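Local coordinates for tudor domain-containing protein 1 (Mus musculus, PDB 4B9W), which serves as a scaffold for Piwi proteins in piRNA-guided transposon silencing during spermatogenesis, binding an arginine-methylated peptide through this third, extended Tudor domain, at residues 27-32 / 141-146; 74-79 / 105-110. One frame throughout, in Å; residues are numbered along the deposited sequence.

Contact 1 of 2, residues 27-32 / 141-146; sequences YSPGEF and KHWTKE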
loop_
_atom_site.group_PDB
_atom_site.type_symbol
_atom_site.label_atom_id
_atom_site.label_comp_id
_atom_site.label_asym_id
_atom_site.label_seq_id
_atom_site.Cartn_x
_atom_site.Cartn_y
_atom_site.Cartn_z
ATOM N N TYR A 27 1.364 -8.054 -9.253
ATOM C CA TYR A 27 0.354 -8.061 -8.217
ATOM C C TYR A 27 -1.024 -8.245 -8.804
ATOM O O TYR A 27 -1.843 -8.936 -8.207
ATOM C CB TYR A 27 0.390 -6.764 -7.414
ATOM C CG TYR A 27 1.653 -6.528 -6.659
ATOM C CD1 TYR A 27 1.835 -7.062 -5.392
ATOM C CD2 TYR A 27 2.682 -5.766 -7.206
ATOM C CE1 TYR A 27 2.999 -6.830 -4.682
ATOM C CE2 TYR A 27 3.848 -5.541 -6.507
ATOM C CZ TYR A 27 4.000 -6.068 -5.246
ATOM O OH TYR A 27 5.164 -5.837 -4.565
ATOM N N SER A 28 -1.280 -7.610 -9.958
ATOM C CA SER A 28 -2.572 -7.690 -10.679
ATOM C C SER A 28 -2.449 -7.130 -12.089
ATOM O O SER A 28 -1.400 -6.631 -12.462
ATOM C CB SER A 28 -3.699 -6.916 -9.943
ATOM O OG SER A 28 -3.552 -5.511 -10.028
ATOM N N PRO A 29 -3.539 -7.172 -12.871
ATOM C CA PRO A 29 -3.567 -6.412 -14.119
ATOM C C PRO A 29 -3.533 -4.911 -13.939
ATOM O O PRO A 29 -3.273 -4.208 -14.916
ATOM C CB PRO A 29 -4.897 -6.834 -14.757
ATOM C CG PRO A 29 -5.134 -8.195 -14.239
ATOM C CD PRO A 29 -4.669 -8.114 -12.806
ATOM N N GLY A 30 -3.801 -4.417 -12.727
ATOM C CA GLY A 30 -3.775 -2.994 -12.440
ATOM C C GLY A 30 -2.491 -2.528 -11.768
ATOM O O GLY A 30 -2.313 -1.333 -11.476
ATOM N N GLU A 31 -1.597 -3.483 -11.538
ATOM C CA GLU A 31 -0.397 -3.238 -10.781
ATOM C C GLU A 31 0.671 -4.298 -11.042
ATOM O O GLU A 31 0.730 -5.339 -10.371
ATOM C CB GLU A 31 -0.763 -3.212 -9.307
ATOM C CG GLU A 31 0.381 -2.882 -8.376
ATOM C CD GLU A 31 -0.036 -2.988 -6.913
ATOM O OE1 GLU A 31 -1.038 -3.684 -6.584
ATOM O OE2 GLU A 31 0.654 -2.395 -6.086
ATOM N N PHE A 32 1.541 -4.013 -11.988
ATOM C CA PHE A 32 2.661 -4.873 -12.232
ATOM C C PHE A 32 3.846 -4.029 -12.622
ATOM O O PHE A 32 3.693 -2.873 -13.003
ATOM C CB PHE A 32 2.347 -5.931 -13.301
ATOM C CG PHE A 32 2.006 -5.366 -14.652
ATOM C CD1 PHE A 32 0.752 -4.856 -14.908
ATOM C CD2 PHE A 32 2.963 -5.347 -15.683
ATOM C CE1 PHE A 32 0.437 -4.330 -16.156
ATOM C CE2 PHE A 32 2.655 -4.828 -16.926
ATOM C CZ PHE A 32 1.384 -4.332 -17.165
ATOM N N LYS A 141 -15.126 -5.220 -7.714
ATOM C CA LYS A 141 -14.259 -4.086 -7.360
ATOM C C LYS A 141 -12.803 -4.483 -7.122
ATOM O O LYS A 141 -11.984 -3.655 -6.754
ATOM C CB LYS A 141 -14.823 -3.337 -6.141
ATOM C CG LYS A 141 -15.727 -4.178 -5.258
ATOM C CD LYS A 141 -16.196 -3.414 -4.025
ATOM C CE LYS A 141 -16.869 -4.363 -3.039
ATOM N NZ LYS A 141 -15.933 -5.457 -2.643
ATOM N N HIS A 142 -12.479 -5.747 -7.341
ATOM C CA HIS A 142 -11.180 -6.264 -6.957
ATOM C C HIS A 142 -10.747 -7.212 -8.008
ATOM O O HIS A 142 -11.551 -7.971 -8.525
ATOM C CB HIS A 142 -11.272 -7.000 -5.615
ATOM C CG HIS A 142 -11.646 -6.114 -4.444
ATOM N ND1 HIS A 142 -10.792 -5.213 -3.912
ATOM C CD2 HIS A 142 -12.828 -6.022 -3.705
ATOM C CE1 HIS A 142 -11.393 -4.576 -2.884
ATOM N NE2 HIS A 142 -12.639 -5.071 -2.756
ATOM N N TRP A 143 -9.462 -7.159 -8.335
ATOM C CA TRP A 143 -8.852 -8.143 -9.223
ATOM C C TRP A 143 -8.874 -9.520 -8.601
ATOM O O TRP A 143 -8.340 -9.714 -7.506
ATOM C CB TRP A 143 -7.410 -7.747 -9.520
ATOM C CG TRP A 143 -7.282 -6.404 -10.177
ATOM C CD1 TRP A 143 -6.772 -5.235 -9.622
ATOM C CD2 TRP A 143 -7.672 -6.037 -11.548
ATOM N NE1 TRP A 143 -6.807 -4.208 -10.530
ATOM C CE2 TRP A 143 -7.328 -4.623 -11.705
ATOM C CE3 TRP A 143 -8.239 -6.712 -12.618
ATOM C CZ2 TRP A 143 -7.560 -3.939 -12.893
ATOM C CZ3 TRP A 143 -8.460 -6.014 -13.800
ATOM C CH2 TRP A 143 -8.130 -4.660 -13.932
ATOM N N THR A 144 -9.492 -10.486 -9.272
ATOM C CA THR A 144 -9.525 -11.864 -8.770
ATOM C C THR A 144 -8.156 -12.538 -8.931
ATOM O O THR A 144 -7.377 -12.128 -9.791
ATOM C CB THR A 144 -10.580 -12.701 -9.515
ATOM O OG1 THR A 144 -10.287 -12.703 -10.921
ATOM C CG2 THR A 144 -11.992 -12.146 -9.266
ATOM N N LYS A 145 -7.867 -13.538 -8.083
ATOM C CA LYS A 145 -6.700 -14.424 -8.246
ATOM C C LYS A 145 -6.661 -15.042 -9.642
ATOM O O LYS A 145 -5.606 -15.134 -10.267
ATOM C CB LYS A 145 -6.747 -15.589 -7.252
ATOM C CG LYS A 145 -6.421 -15.261 -5.819
ATOM C CD LYS A 145 -6.362 -16.534 -4.973
ATOM C CE LYS A 145 -7.735 -17.116 -4.675
ATOM N NZ LYS A 145 -7.662 -18.209 -3.672
ATOM N N GLU A 146 -7.821 -15.491 -10.102
ATOM C CA GLU A 146 -7.982 -16.077 -11.455
ATOM C C GLU A 146 -7.571 -15.107 -12.552
ATOM O O GLU A 146 -6.828 -15.480 -13.449
ATOM C CB GLU A 146 -9.447 -16.551 -11.694
ATOM C CG GLU A 146 -9.605 -17.686 -12.716
ATOM C CD GLU A 146 -11.064 -17.961 -13.119
ATOM O OE1 GLU A 146 -11.993 -17.397 -12.500
ATOM O OE2 GLU A 146 -11.295 -18.745 -14.074
#
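Ser28, Pro29 and Gly30 all lie over one face of the Trp143 indole, and Trp143 supplies nearly all of the contact from 141-146. The apolar part is a CH-pi contact: Pro29 CB sits 3.9 Å from the centroid of the six-membered ring of Trp143, only 16° off the ring normal. Pro29 CG and CD spread over the same face toward its rim, near CE3. At the pyrrole end, Ser28 CB and OG take over, with Ser28 OG 3.3 Å from Trp143 CD1. Near the fused bond, on the nitrogen side, the backbone comes close to the same face, Gly30 N lying 3.7 Å from Trp143 CE2.

No hydrogen bond crosses the contact; those that shape the turn lie within 27-32. Ser28 OG stands between its own backbone N and carbonyl carbon (chi1 72°), which turns it toward the chain ahead, and accepts from Gly30 N at 2.9 Å with a bent N-H...O angle of 142°: an ST turn inside the type I turn from Ser28 to Glu31. Glu31 O takes hydrogen bonds from both Tyr27 N and Ser28 N, a classic beta bulge. The indole therefore rests on a tightly folded corner.

In the fold, the corner joins strands 18-26 and 31-36. Pro29 also packs on Thr148 and Phe151 of helix 145-155, which Thr144 N-caps, and both Pro29 and Trp143 touch Ile136 of strand 136-137.

Contact 2 of 2, residues 74-79 / 105-110; sequences AFFSGD and NVEEVT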
loop_
_atom_site.group_PDB
_atom_site.type_symbol
_atom_site.label_atom_id
_atom_site.label_comp_id
_atom_site.label_asym_id
_atom_site.label_seq_id
_atom_site.Cartn_x
_atom_site.Cartn_y
_atom_site.Cartn_z
ATOM N N ALA A 74 19.376 -2.125 0.409
ATOM C CA ALA A 74 18.682 -3.065 1.288
ATOM C C ALA A 74 18.999 -4.488 0.850
ATOM O O ALA A 74 19.041 -4.770 -0.332
ATOM C CB ALA A 74 17.171 -2.819 1.252
ATOM N N PHE A 75 19.223 -5.373 1.814
ATOM C CA PHE A 75 19.506 -6.778 1.547
ATOM C C PHE A 75 18.194 -7.493 1.223
ATOM O O PHE A 75 17.235 -7.350 1.953
ATOM C CB PHE A 75 20.167 -7.379 2.801
ATOM C CG PHE A 75 20.495 -8.829 2.697
ATOM C CD1 PHE A 75 21.614 -9.246 2.012
ATOM C CD2 PHE A 75 19.703 -9.780 3.315
ATOM C CE1 PHE A 75 21.923 -10.598 1.913
ATOM C CE2 PHE A 75 20.010 -11.133 3.226
ATOM C CZ PHE A 75 21.118 -11.540 2.530
ATOM N N PHE A 76 18.144 -8.225 0.117
ATOM C CA PHE A 76 16.949 -8.990 -0.275
ATOM C C PHE A 76 17.180 -10.486 -0.020
ATOM O O PHE A 76 17.987 -11.144 -0.702
ATOM C CB PHE A 76 16.591 -8.720 -1.754
ATOM C CG PHE A 76 15.435 -9.538 -2.263
ATOM C CD1 PHE A 76 14.219 -9.546 -1.584
ATOM C CD2 PHE A 76 15.561 -10.328 -3.405
ATOM C CE1 PHE A 76 13.152 -10.304 -2.035
ATOM C CE2 PHE A 76 14.497 -11.092 -3.854
ATOM C CZ PHE A 76 13.289 -11.085 -3.167
ATOM N N SER A 77 16.483 -11.013 0.983
ATOM C CA SER A 77 16.700 -12.385 1.448
ATOM C C SER A 77 16.276 -13.432 0.407
ATOM O O SER A 77 16.787 -14.544 0.419
ATOM C CB SER A 77 15.930 -12.619 2.744
ATOM O OG SER A 77 14.583 -12.288 2.497
ATOM N N GLY A 78 15.352 -13.064 -0.478
ATOM C CA GLY A 78 15.002 -13.880 -1.639
ATOM C C GLY A 78 16.187 -14.422 -2.440
ATOM O O GLY A 78 16.173 -15.588 -2.821
ATOM N N ASP A 79 17.207 -13.604 -2.709
ATOM C CA ASP A 79 18.420 -14.115 -3.375
ATOM C C ASP A 79 19.742 -13.801 -2.655
ATOM O O ASP A 79 20.801 -14.161 -3.142
ATOM C CB ASP A 79 18.495 -13.592 -4.812
ATOM C CG ASP A 79 18.752 -12.087 -4.884
ATOM O OD1 ASP A 79 18.757 -11.423 -3.823
ATOM O OD2 ASP A 79 18.945 -11.569 -6.006
ATOM N N ASN A 105 9.060 -4.941 -5.744
ATOM C CA ASN A 105 8.666 -5.632 -4.507
ATOM C C ASN A 105 9.006 -4.832 -3.258
ATOM O O ASN A 105 9.930 -3.982 -3.249
ATOM C CB ASN A 105 9.266 -7.035 -4.404
ATOM C CG ASN A 105 10.779 -7.038 -4.464
ATOM O OD1 ASN A 105 11.346 -6.485 -5.375
ATOM N ND2 ASN A 105 11.430 -7.675 -3.492
ATOM N N VAL A 106 8.228 -5.091 -2.220
ATOM C CA VAL A 106 8.405 -4.476 -0.911
ATOM C C VAL A 106 8.703 -5.590 0.080
ATOM O O VAL A 106 7.974 -6.565 0.119
ATOM C CB VAL A 106 7.125 -3.719 -0.470
ATOM C CG1 VAL A 106 7.185 -3.329 1.016
ATOM C CG2 VAL A 106 6.904 -2.495 -1.352
ATOM N N GLU A 107 9.759 -5.449 0.876
ATOM C CA GLU A 107 10.093 -6.432 1.920
ATOM C C GLU A 107 10.328 -5.763 3.302
ATOM O O GLU A 107 10.825 -4.646 3.389
ATOM C CB GLU A 107 11.361 -7.222 1.543
ATOM C CG GLU A 107 11.378 -7.874 0.158
ATOM C CD GLU A 107 10.269 -8.892 -0.060
ATOM O OE1 GLU A 107 9.908 -9.579 0.922
ATOM O OE2 GLU A 107 9.775 -9.015 -1.224
ATOM N N GLU A 108 10.005 -6.475 4.371
ATOM C CA GLU A 108 10.361 -6.059 5.725
ATOM C C GLU A 108 11.775 -6.520 6.076
ATOM O O GLU A 108 12.064 -7.723 6.026
ATOM C CB GLU A 108 9.394 -6.655 6.725
ATOM C CG GLU A 108 9.708 -6.245 8.160
ATOM C CD GLU A 108 8.648 -6.691 9.136
ATOM O OE1 GLU A 108 7.512 -6.923 8.696
ATOM O OE2 GLU A 108 8.952 -6.801 10.347
ATOM N N VAL A 109 12.647 -5.565 6.423
ATOM C CA VAL A 109 14.020 -5.862 6.816
ATOM C C VAL A 109 14.353 -5.300 8.207
ATOM O O VAL A 109 13.589 -4.505 8.790
ATOM C CB VAL A 109 15.037 -5.371 5.759
ATOM C CG1 VAL A 109 14.762 -6.026 4.408
ATOM C CG2 VAL A 109 15.028 -3.852 5.611
ATOM N N THR A 110 15.454 -5.795 8.764
ATOM C CA THR A 110 16.011 -5.284 9.996
ATOM C C THR A 110 17.054 -4.208 9.676
ATOM O O THR A 110 17.458 -4.019 8.499
ATOM C CB THR A 110 16.729 -6.408 10.780
ATOM O OG1 THR A 110 17.829 -6.900 10.003
ATOM C CG2 THR A 110 15.771 -7.554 11.121
#
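Strands 71-76 and 106-109 belong to one five-stranded antiparallel sheet but are not neighbours in it, since 81-90 and 96-100 come between them. The sheet curls until the end of 71-76 comes up against 106-109, with CA atoms 7.6 Å apart for Phe76 and Glu107. The two segments are far from parallel and share no hydrogen bond, so side chains bridge the gap. At one end of the contact, Val109 CG1 reaches the backbone, 3.7 Å from Phe75 O.

At the other end the Phe76 ring meets a polar pair. Its CG lies anti to the backbone N (chi1 176°), and this swings the ring's end nearer to 105-110. Phe76 CE1 comes to 3.5 Å from Asn105 ND2, the ring and amide planes being 70° apart; Glu107 OE2 lies 3.7 Å from the same CE1, and Glu107 CG packs beside it. Asn105 ND2 gives a nearly straight hydrogen bond to Glu107 OE2 (3.1 Å, 178°), in the amide plane and on the anti lone pair of the carboxylate oxygen. That bond helps fix the amide's rotation, with Asn105 OD1 hydrogen-bonded to a modified side chain of the bound peptide.

Gly78 N lies over the centre of one Phe76 face, and Phe100 meets Phe76 edge-to-face. The curled five-stranded sheet is the SH3-like barrel of a Tudor domain, and the aromatic cluster beside Asn105 is consistent with its methylarginine-binding cage.

In the fold
Contact 2 is nested in the chain within the loop that contact 1 closes, and the two centres lie about 23 Å apart. Contact 2 sits in the Tudor barrel, contact 1 in the second lobe, built on the mixed sheet, which in extended Tudor domains is an SN-like fold. Tyr27 spans the seam: its OH hydrogen-bonds Gly104 O and lies 3.5 Å from Asn105 CA. The bound peptide reaches both contacts. At contact 2 Asp79 packs on the modified side chain that Asn105 holds. At contact 1 the backbone of Tyr27 hydrogen-bonds the peptide, Glu31 forms a salt bridge to a basic side chain of the peptide, and Ser28 and Trp143 pack on the peptide backbone.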